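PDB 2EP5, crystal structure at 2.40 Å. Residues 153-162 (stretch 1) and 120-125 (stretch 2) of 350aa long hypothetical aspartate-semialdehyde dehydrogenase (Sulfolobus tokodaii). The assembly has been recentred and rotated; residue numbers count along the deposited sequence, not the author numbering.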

# COMPACT_ATOMS: atom_id res chain seq x y z
N ALA A 153 -14.81 -3.18 -20.50
CA ALA A 153 -15.18 -3.38 -21.89
C ALA A 153 -15.13 -2.04 -22.61
O ALA A 153 -14.58 -1.92 -23.71
CB ALA A 153 -16.59 -3.96 -21.98
N ALA A 154 -15.72 -1.03 -21.97
CA ALA A 154 -15.75 0.32 -22.53
C ALA A 154 -14.34 0.79 -22.85
O ALA A 154 -14.07 1.28 -23.94
CB ALA A 154 -16.40 1.27 -21.54
N ILE A 155 -13.44 0.62 -21.89
CA ILE A 155 -12.06 1.04 -22.07
C ILE A 155 -11.37 0.25 -23.19
O ILE A 155 -10.74 0.83 -24.07
CB ILE A 155 -11.27 0.92 -20.74
CG1 ILE A 155 -11.89 1.85 -19.69
CG2 ILE A 155 -9.79 1.27 -20.95
CD1 ILE A 155 -11.34 1.69 -18.28
N MET A 156 -11.50 -1.07 -23.15
CA MET A 156 -10.88 -1.93 -24.16
C MET A 156 -11.37 -1.68 -25.59
O MET A 156 -10.61 -1.80 -26.55
CB MET A 156 -11.13 -3.40 -23.82
CG MET A 156 -10.57 -3.85 -22.49
SD MET A 156 -8.82 -3.47 -22.28
CE MET A 156 -8.85 -2.80 -20.58
N SER A 157 -12.65 -1.33 -25.74
CA SER A 157 -13.22 -1.10 -27.06
C SER A 157 -12.64 0.09 -27.81
O SER A 157 -12.62 0.09 -29.04
CB SER A 157 -14.74 -0.94 -26.96
OG SER A 157 -15.11 0.23 -26.25
N MET A 158 -12.15 1.09 -27.08
CA MET A 158 -11.59 2.28 -27.70
C MET A 158 -10.50 2.00 -28.73
O MET A 158 -10.60 2.42 -29.88
CB MET A 158 -11.06 3.24 -26.63
CG MET A 158 -12.12 3.70 -25.64
SD MET A 158 -13.45 4.60 -26.44
CE MET A 158 -12.79 6.27 -26.46
N PRO A 159 -9.43 1.28 -28.33
CA PRO A 159 -8.37 1.01 -29.31
C PRO A 159 -8.74 -0.04 -30.35
O PRO A 159 -8.22 -0.02 -31.47
CB PRO A 159 -7.20 0.59 -28.43
CG PRO A 159 -7.87 -0.11 -27.31
CD PRO A 159 -9.06 0.77 -27.00
N ILE A 160 -9.63 -0.96 -30.00
CA ILE A 160 -10.05 -2.02 -30.89
C ILE A 160 -10.88 -1.56 -32.09
O ILE A 160 -10.64 -1.99 -33.22
CB ILE A 160 -10.84 -3.09 -30.10
CG1 ILE A 160 -9.89 -3.85 -29.17
CG2 ILE A 160 -11.52 -4.07 -31.06
CD1 ILE A 160 -10.58 -4.86 -28.28
N LYS A 161 -11.85 -0.68 -31.85
CA LYS A 161 -12.72 -0.18 -32.92
C LYS A 161 -11.95 0.31 -34.15
O LYS A 161 -12.15 -0.20 -35.26
CB LYS A 161 -13.62 0.95 -32.39
CG LYS A 161 -14.49 1.61 -33.45
CD LYS A 161 -15.54 0.65 -33.99
CE LYS A 161 -16.40 1.33 -35.05
NZ LYS A 161 -17.55 0.48 -35.47
N PRO A 162 -11.07 1.31 -33.98
CA PRO A 162 -10.32 1.79 -35.15
C PRO A 162 -9.40 0.73 -35.76
O PRO A 162 -8.80 0.95 -36.81
CB PRO A 162 -9.56 2.99 -34.60
CG PRO A 162 -9.39 2.66 -33.14
CD PRO A 162 -10.73 2.09 -32.78
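Stretch 2 (120-125) INPEIN

Stretch 1 is helical through most of its length. The helix is kinked at Pro 159, whose ring nitrogen has no hydrogen to give to the turn before, and it passes into a 3-10 segment at Lys 161 and Pro 162. Stretch 2 approaches as an extended residue, Asn 121, and then turns into a short helical segment. The two run in the same general sense along the contact: the CA of Ala 154 lies 6.5 Å from the CA of Asn 121, and the CA of Lys 161 lies 6.4 Å from the CA of Ile 124. The contact is small, burying 334 Å² over both sides.

Asn 121 provides the polar end. Its CB points toward stretch 1, and chi1 is t, with chi2 at -7°. This conformation carries Asn 121 ND2 to the helix, where it makes a weak hydrogen bond to Ala 154 O at 3.1 Å; the N-H...O angle is only 121°. Ser 157 OG is 2.8 Å from the same Asn 121 ND2. Ser 157 has chi1 p, which folds its hydroxyl back along the helix. Ser 157 OG donates to Ala 154 O at 2.7 Å, so this carbonyl accepts from both side chains. Asn 121 OD1 is bonded elsewhere in the structure.

Asn 121 also organises its own stretch. Asn 121 O accepts from Asn 125 N at 3.1 Å, and Asn 121 N donates to Asn 125 OD1 at 3.1 Å. Asn 125 has chi1 p, which brings its amide back to the start of the turn.

Ile 124 is the main apolar residue, with 103 Å² covered by stretch 1. Its m, m rotamer places CD1 against the helix. Ile 124 CD1 lies among Ser 157, Met 158 and Lys 161: it is 3.9 Å from Ser 157 O, 3.9 Å from Met 158 SD and 3.6 Å from Lys 161 CB.

The CA-to-CB bond of Met 158 points sideways, but the m, m, m rotamer brings the end of the side chain nearer to stretch 2. Met 158 SD is 3.8 Å from Asn 121 ND2, and Met 158 CE lies 4.4 Å from Glu 123 CD. Both carboxylate oxygens of Glu 123 are bonded elsewhere.

The CA-to-CB bond of Lys 161 points toward stretch 2. Its chi1 is t and chi2 is p; chi3 and chi4 are t, so the outer chain is extended. The aliphatic part lies against Ile 124, with Lys 161 CE 3.4 Å from Ile 124 O.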

# COMPACT_ATOMS: atom_id res chain seq x y z
N ILE A 120 -24.26 1.35 -25.71
CA ILE A 120 -23.48 2.47 -26.21
C ILE A 120 -22.20 2.93 -25.53
O ILE A 120 -22.09 2.99 -24.31
CB ILE A 120 -24.37 3.73 -26.35
CG1 ILE A 120 -25.60 3.41 -27.20
CG2 ILE A 120 -23.58 4.87 -27.00
CD1 ILE A 120 -25.28 2.91 -28.60
N ASN A 121 -21.24 3.24 -26.39
CA ASN A 121 -19.95 3.82 -26.04
C ASN A 121 -19.90 4.81 -27.20
O ASN A 121 -19.45 4.47 -28.30
CB ASN A 121 -18.80 2.82 -26.11
CG ASN A 121 -17.52 3.37 -25.50
OD1 ASN A 121 -17.46 4.55 -25.14
ND2 ASN A 121 -16.49 2.54 -25.37
N PRO A 122 -20.40 6.04 -26.97
CA PRO A 122 -20.48 7.15 -27.93
C PRO A 122 -19.60 7.10 -29.18
O PRO A 122 -20.09 6.88 -30.28
CB PRO A 122 -20.21 8.37 -27.05
CG PRO A 122 -20.90 7.99 -25.78
CD PRO A 122 -20.46 6.55 -25.59
N GLU A 123 -18.30 7.32 -29.00
CA GLU A 123 -17.37 7.32 -30.12
C GLU A 123 -17.38 6.02 -30.93
O GLU A 123 -17.27 6.04 -32.15
CB GLU A 123 -15.93 7.56 -29.61
CG GLU A 123 -15.67 8.96 -29.06
CD GLU A 123 -16.02 9.11 -27.59
OE1 GLU A 123 -16.82 8.31 -27.07
OE2 GLU A 123 -15.51 10.04 -26.94
N ILE A 124 -17.55 4.90 -30.24
CA ILE A 124 -17.52 3.60 -30.90
C ILE A 124 -18.75 3.18 -31.72
O ILE A 124 -18.60 2.74 -32.86
CB ILE A 124 -17.22 2.50 -29.85
CG1 ILE A 124 -16.02 2.92 -29.00
CG2 ILE A 124 -16.93 1.18 -30.54
CD1 ILE A 124 -14.77 3.24 -29.80
N ASN A 125 -19.95 3.31 -31.16
CA ASN A 125 -21.14 2.87 -31.88
C ASN A 125 -22.40 3.71 -31.66
O ASN A 125 -23.46 3.16 -31.37
CB ASN A 125 -21.43 1.41 -31.53
CG ASN A 125 -21.74 1.22 -30.05
OD1 ASN A 125 -21.29 1.99 -29.21
ND2 ASN A 125 -22.51 0.19 -29.73